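Local coordinates for protein beta-N-acetylhexosaminidase (Arthrobacter aurescens, PDB 3RCN) that probably hydrolyses terminal non-reducing N-acetyl-D-hexosamine residues in N-acetyl-beta-D-hexosaminides, as a glycoside hydrolase of family 20, at residues S463-L475 against G510-Q523. Residues are numbered along the deposited sequence; the frame is centred on the assembly and turned at random.
Sequences SPRRVQFAAFPRL and GVEYRPLSGPAPWQ. With SO4 (sulfate ion), chain B.
The Phe469 ring, projecting from helix 464-471, packs against the loop 510-523; with CG anti to the backbone N (chi1 175°), the ring end comes up against Arg514 and Gln523. One ring face takes the aliphatic part of Arg514 in a CH-pi contact, CB standing 4.1 Å from the ring centroid, while the guanidinium runs on to a salt bridge with Glu418. The Gln523 amide sits at the ring edge, its plane turned 75° from the ring; it is held there within its own loop, NE2 giving a bond to Tyr513 O and OE1 taking one from Ala520 N. Arg465 grips the Glu512 carboxylate side-on in a salt bridge: NE reaches OE1 at 2.6 Å and NH2 reaches OE2 at 2.9 Å, with the two flat groups 34° apart. Arg465 NH1 also bonds to a sulfate ion, probably from the crystallisation liquor, which Ser463 OG and Arg215 of the second subunit also bind, and its NH2 donates to Gly218 O of that subunit. Nearly a turn on from Arg465, Gln468 OE1 accepts a nearly straight bond from Glu512 N (3.0 Å), the donor lying above the carbonyl plane. Beyond the helix end, Arg514 N bonds at 3.1 Å to Phe472 O, the carbonyl of the cis peptide leading into Pro473. The loop after helix 491-508 thus packs along a short helix following barrel strand 449-456 of the (beta/alpha)8-type catalytic domain, beside the subunit interface.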
loop_
_atom_site.group_PDB
_atom_site.type_symbol
_atom_site.label_atom_id
_atom_site.label_comp_id
_atom_site.label_asym_id
_atom_site.label_seq_id
_atom_site.Cartn_x
_atom_site.Cartn_y
_atom_site.Cartn_z
ATOM N N SER A 463 -1.332 -11.834 3.267
ATOM C CA SER A 463 -1.567 -10.504 2.742
ATOM C C SER A 463 -1.042 -9.507 3.752
ATOM O O SER A 463 -0.872 -9.852 4.921
ATOM C CB SER A 463 -3.064 -10.263 2.506
ATOM O OG SER A 463 -3.768 -10.249 3.730
ATOM N N PRO A 464 -0.793 -8.263 3.307
ATOM C CA PRO A 464 -0.437 -7.181 4.234
ATOM C C PRO A 464 -1.548 -6.923 5.261
ATOM O O PRO A 464 -1.273 -6.449 6.356
ATOM C CB PRO A 464 -0.258 -5.965 3.314
ATOM C CG PRO A 464 -0.021 -6.529 1.965
ATOM C CD PRO A 464 -0.742 -7.839 1.899
ATOM N N ARG A 465 -2.792 -7.225 4.913
ATOM C CA ARG A 465 -3.864 -7.109 5.893
ATOM C C ARG A 465 -3.614 -8.087 7.041
ATOM O O ARG A 465 -3.721 -7.731 8.212
ATOM C CB ARG A 465 -5.230 -7.374 5.260
ATOM C CG ARG A 465 -5.547 -6.501 4.057
ATOM C CD ARG A 465 -6.893 -6.880 3.427
ATOM N NE ARG A 465 -8.007 -6.329 4.186
ATOM C CZ ARG A 465 -9.272 -6.726 4.076
ATOM N NH1 ARG A 465 -9.608 -7.696 3.241
ATOM N NH2 ARG A 465 -10.201 -6.155 4.818
ATOM N N ARG A 466 -3.285 -9.327 6.711
ATOM C CA ARG A 466 -3.049 -10.321 7.747
ATOM C C ARG A 466 -1.841 -9.939 8.620
ATOM O O ARG A 466 -1.854 -10.113 9.842
ATOM C CB ARG A 466 -2.890 -11.709 7.127
ATOM C CG ARG A 466 -4.187 -12.271 6.564
ATOM C CD ARG A 466 -4.564 -13.575 7.254
ATOM N NE ARG A 466 -4.654 -13.398 8.694
ATOM C CZ ARG A 466 -4.090 -14.199 9.598
ATOM N NH1 ARG A 466 -3.391 -15.268 9.230
ATOM N NH2 ARG A 466 -4.243 -13.932 10.884
ATOM N N VAL A 467 -0.804 -9.392 7.997
ATOM C CA VAL A 467 0.331 -8.919 8.766
ATOM C C VAL A 467 -0.072 -7.826 9.763
ATOM O O VAL A 467 0.418 -7.786 10.899
ATOM C CB VAL A 467 1.465 -8.419 7.849
ATOM C CG1 VAL A 467 2.446 -7.563 8.641
ATOM C CG2 VAL A 467 2.173 -9.606 7.169
ATOM N N GLN A 468 -0.978 -6.945 9.346
ATOM C CA GLN A 468 -1.449 -5.864 10.220
ATOM C C GLN A 468 -2.250 -6.412 11.399
ATOM O O GLN A 468 -2.180 -5.909 12.526
ATOM C CB GLN A 468 -2.296 -4.866 9.427
ATOM C CG GLN A 468 -1.503 -4.106 8.387
ATOM C CD GLN A 468 -2.352 -3.113 7.641
ATOM O OE1 GLN A 468 -3.564 -3.294 7.503
ATOM N NE2 GLN A 468 -1.727 -2.042 7.162
ATOM N N PHE A 469 -3.019 -7.451 11.113
ATOM C CA PHE A 469 -3.831 -8.090 12.112
ATOM C C PHE A 469 -2.884 -8.691 13.164
ATOM O O PHE A 469 -3.100 -8.557 14.374
ATOM C CB PHE A 469 -4.700 -9.154 11.439
ATOM C CG PHE A 469 -5.513 -9.969 12.399
ATOM C CD1 PHE A 469 -4.978 -11.106 12.992
ATOM C CD2 PHE A 469 -6.809 -9.603 12.714
ATOM C CE1 PHE A 469 -5.723 -11.856 13.882
ATOM C CE2 PHE A 469 -7.554 -10.350 13.600
ATOM C CZ PHE A 469 -7.008 -11.477 14.188
ATOM N N ALA A 470 -1.824 -9.338 12.691
ATOM C CA ALA A 470 -0.866 -9.987 13.579
ATOM C C ALA A 470 -0.121 -8.956 14.406
ATOM O O ALA A 470 0.020 -9.106 15.612
ATOM C CB ALA A 470 0.120 -10.843 12.779
ATOM N N ALA A 471 0.336 -7.893 13.758
ATOM C CA ALA A 471 1.210 -6.942 14.428
ATOM C C ALA A 471 0.474 -6.042 15.404
ATOM O O ALA A 471 1.042 -5.608 16.406
ATOM C CB ALA A 471 1.979 -6.107 13.406
ATOM N N PHE A 472 -0.782 -5.733 15.115
ATOM C CA PHE A 472 -1.489 -4.760 15.949
ATOM C C PHE A 472 -2.754 -5.323 16.546
ATOM O O PHE A 472 -3.397 -6.179 15.932
ATOM C CB PHE A 472 -1.788 -3.496 15.153
ATOM C CG PHE A 472 -0.564 -2.737 14.780
ATOM C CD1 PHE A 472 0.033 -1.879 15.692
ATOM C CD2 PHE A 472 0.016 -2.903 13.530
ATOM C CE1 PHE A 472 1.177 -1.181 15.369
ATOM C CE2 PHE A 472 1.159 -2.202 13.192
ATOM C CZ PHE A 472 1.746 -1.338 14.114
ATOM N N PRO A 473 -3.151 -4.817 17.726
ATOM C CA PRO A 473 -2.616 -3.761 18.601
ATOM C C PRO A 473 -1.316 -4.077 19.384
ATOM O O PRO A 473 -0.737 -3.166 19.975
ATOM C CB PRO A 473 -3.780 -3.500 19.557
ATOM C CG PRO A 473 -4.402 -4.851 19.718
ATOM C CD PRO A 473 -4.258 -5.541 18.383
ATOM N N ARG A 474 -0.921 -5.345 19.468
ATOM C CA ARG A 474 0.223 -5.740 20.303
ATOM C C ARG A 474 1.480 -4.895 20.122
ATOM O O ARG A 474 2.093 -4.493 21.094
ATOM C CB ARG A 474 0.566 -7.217 20.100
ATOM C CG ARG A 474 -0.450 -8.129 20.733
ATOM C CD ARG A 474 -0.071 -9.567 20.535
ATOM N NE ARG A 474 -0.171 -9.970 19.142
ATOM C CZ ARG A 474 0.078 -11.199 18.711
ATOM N NH1 ARG A 474 0.454 -12.149 19.563
ATOM N NH2 ARG A 474 -0.045 -11.478 17.427
ATOM N N LEU A 475 1.851 -4.617 18.881
ATOM C CA LEU A 475 3.031 -3.812 18.594
ATOM C C LEU A 475 2.938 -2.385 19.180
ATOM O O LEU A 475 3.956 -1.722 19.393
ATOM C CB LEU A 475 3.256 -3.760 17.084
ATOM C CG LEU A 475 4.615 -3.253 16.627
ATOM C CD1 LEU A 475 5.719 -3.933 17.428
ATOM C CD2 LEU A 475 4.811 -3.497 15.131
ATOM N N GLY A 510 -4.361 3.523 8.105
ATOM C CA GLY A 510 -4.717 2.403 7.253
ATOM C C GLY A 510 -4.412 1.035 7.837
ATOM O O GLY A 510 -4.295 0.048 7.111
ATOM N N VAL A 511 -4.299 0.951 9.153
ATOM C CA VAL A 511 -3.902 -0.307 9.764
ATOM C C VAL A 511 -5.122 -1.073 10.248
ATOM O O VAL A 511 -5.813 -0.602 11.140
ATOM C CB VAL A 511 -2.960 -0.051 10.977
ATOM C CG1 VAL A 511 -2.590 -1.354 11.648
ATOM C CG2 VAL A 511 -1.717 0.701 10.537
ATOM N N GLU A 512 -5.378 -2.252 9.684
ATOM C CA GLU A 512 -6.489 -3.045 10.175
ATOM C C GLU A 512 -5.960 -3.989 11.242
ATOM O O GLU A 512 -5.368 -5.009 10.929
ATOM C CB GLU A 512 -7.101 -3.899 9.049
ATOM C CG GLU A 512 -7.303 -3.187 7.700
ATOM C CD GLU A 512 -8.067 -4.038 6.663
ATOM O OE1 GLU A 512 -7.595 -4.127 5.507
ATOM O OE2 GLU A 512 -9.139 -4.599 6.999
ATOM N N TYR A 513 -6.285 -3.697 12.498
ATOM C CA TYR A 513 -5.762 -4.436 13.634
ATOM C C TYR A 513 -6.758 -5.478 14.122
ATOM O O TYR A 513 -7.861 -5.559 13.600
ATOM C CB TYR A 513 -5.456 -3.448 14.755
ATOM C CG TYR A 513 -6.624 -2.552 15.080
ATOM C CD1 TYR A 513 -6.758 -1.302 14.473
ATOM C CD2 TYR A 513 -7.597 -2.956 15.985
ATOM C CE1 TYR A 513 -7.827 -0.479 14.759
ATOM C CE2 TYR A 513 -8.669 -2.146 16.286
ATOM C CZ TYR A 513 -8.783 -0.907 15.670
ATOM O OH TYR A 513 -9.856 -0.105 15.983
ATOM N N ARG A 514 -6.381 -6.271 15.127
ATOM C CA ARG A 514 -7.352 -7.153 15.768
ATOM C C ARG A 514 -8.157 -6.312 16.733
ATOM O O ARG A 514 -7.589 -5.714 17.638
ATOM C CB ARG A 514 -6.700 -8.302 16.545
ATOM C CG ARG A 514 -7.687 -9.448 16.849
ATOM C CD ARG A 514 -7.145 -10.502 17.810
ATOM N NE ARG A 514 -7.403 -10.116 19.195
ATOM C CZ ARG A 514 -8.194 -10.777 20.040
ATOM N NH1 ARG A 514 -8.809 -11.893 19.670
ATOM N NH2 ARG A 514 -8.349 -10.324 21.277
ATOM N N PRO A 515 -9.484 -6.248 16.536
ATOM C CA PRO A 515 -10.297 -5.513 17.506
ATOM C C PRO A 515 -10.177 -6.178 18.868
ATOM O O PRO A 515 -9.989 -7.392 18.944
ATOM C CB PRO A 515 -11.715 -5.661 16.957
ATOM C CG PRO A 515 -11.532 -5.894 15.494
ATOM C CD PRO A 515 -10.294 -6.757 15.415
ATOM N N LEU A 516 -10.277 -5.386 19.928
ATOM C CA LEU A 516 -10.089 -5.899 21.274
ATOM C C LEU A 516 -11.040 -7.047 21.637
ATOM O O LEU A 516 -10.681 -7.965 22.393
ATOM C CB LEU A 516 -10.180 -4.755 22.277
ATOM C CG LEU A 516 -8.873 -3.963 22.421
ATOM C CD1 LEU A 516 -8.346 -3.471 21.079
ATOM C CD2 LEU A 516 -9.072 -2.800 23.368
ATOM N N SER A 517 -12.240 -7.010 21.071
ATOM C CA SER A 517 -13.259 -8.016 21.359
ATOM C C SER A 517 -13.103 -9.249 20.471
ATOM O O SER A 517 -13.905 -10.168 20.520
ATOM C CB SER A 517 -14.672 -7.428 21.281
ATOM O OG SER A 517 -14.909 -6.784 20.041
ATOM N N GLY A 518 -12.048 -9.274 19.674
ATOM C CA GLY A 518 -11.827 -10.392 18.779
ATOM C C GLY A 518 -11.962 -10.093 17.307
ATOM O O GLY A 518 -12.358 -8.994 16.916
ATOM N N PRO A 519 -11.537 -11.050 16.475
ATOM C CA PRO A 519 -11.467 -10.881 15.021
ATOM C C PRO A 519 -12.797 -10.509 14.382
ATOM O O PRO A 519 -13.834 -11.070 14.742
ATOM C CB PRO A 519 -11.002 -12.260 14.524
ATOM C CG PRO A 519 -11.099 -13.181 15.715
ATOM C CD PRO A 519 -10.939 -12.322 16.911
ATOM N N ALA A 520 -12.753 -9.565 13.443
ATOM C CA ALA A 520 -13.899 -9.275 12.594
ATOM C C ALA A 520 -14.155 -10.492 11.728
ATOM O O ALA A 520 -13.232 -11.215 11.387
ATOM C CB ALA A 520 -13.637 -8.046 11.731
ATOM N N PRO A 521 -15.416 -10.733 11.375
ATOM C CA PRO A 521 -15.763 -11.920 10.590
ATOM C C PRO A 521 -14.907 -12.101 9.330
ATOM O O PRO A 521 -14.634 -13.244 8.971
ATOM C CB PRO A 521 -17.227 -11.655 10.210
ATOM C CG PRO A 521 -17.743 -10.824 11.339
ATOM C CD PRO A 521 -16.600 -9.929 11.725
ATOM N N TRP A 522 -14.512 -11.016 8.663
ATOM C CA TRP A 522 -13.703 -11.141 7.446
ATOM C C TRP A 522 -12.231 -11.414 7.750
ATOM O O TRP A 522 -11.446 -11.710 6.857
ATOM C CB TRP A 522 -13.840 -9.910 6.533
ATOM C CG TRP A 522 -13.460 -8.623 7.181
ATOM C CD1 TRP A 522 -12.217 -8.046 7.213
ATOM C CD2 TRP A 522 -14.330 -7.741 7.895
ATOM N NE1 TRP A 522 -12.264 -6.855 7.910
ATOM C CE2 TRP A 522 -13.552 -6.649 8.338
ATOM C CE3 TRP A 522 -15.688 -7.772 8.215
ATOM C CZ2 TRP A 522 -14.093 -5.604 9.081
ATOM C CZ3 TRP A 522 -16.227 -6.724 8.950
ATOM C CH2 TRP A 522 -15.431 -5.659 9.374
ATOM N N GLN A 523 -11.864 -11.284 9.015
ATOM C CA GLN A 523 -10.518 -11.600 9.477
ATOM C C GLN A 523 -10.350 -13.060 9.880
ATOM O O GLN A 523 -9.235 -13.529 10.083
ATOM C CB GLN A 523 -10.161 -10.719 10.669
ATOM C CG GLN A 523 -9.933 -9.262 10.313
ATOM C CD GLN A 523 -9.876 -8.402 11.548
ATOM O OE1 GLN A 523 -10.352 -8.800 12.618
ATOM N NE2 GLN A 523 -9.281 -7.224 11.421
HETATM S S SO4 B . -7.357 -10.696 2.530
HETATM O O1 SO4 B . -8.707 -11.008 3.000
HETATM O O2 SO4 B . -6.472 -10.523 3.676
HETATM O O3 SO4 B . -6.887 -11.805 1.707
HETATM O O4 SO4 B . -7.366 -9.473 1.730
HETATM O O HOH W 1 -6.407 -7.201 9.372
HETATM O O HOH W 2 -6.723 -11.805 10.192
#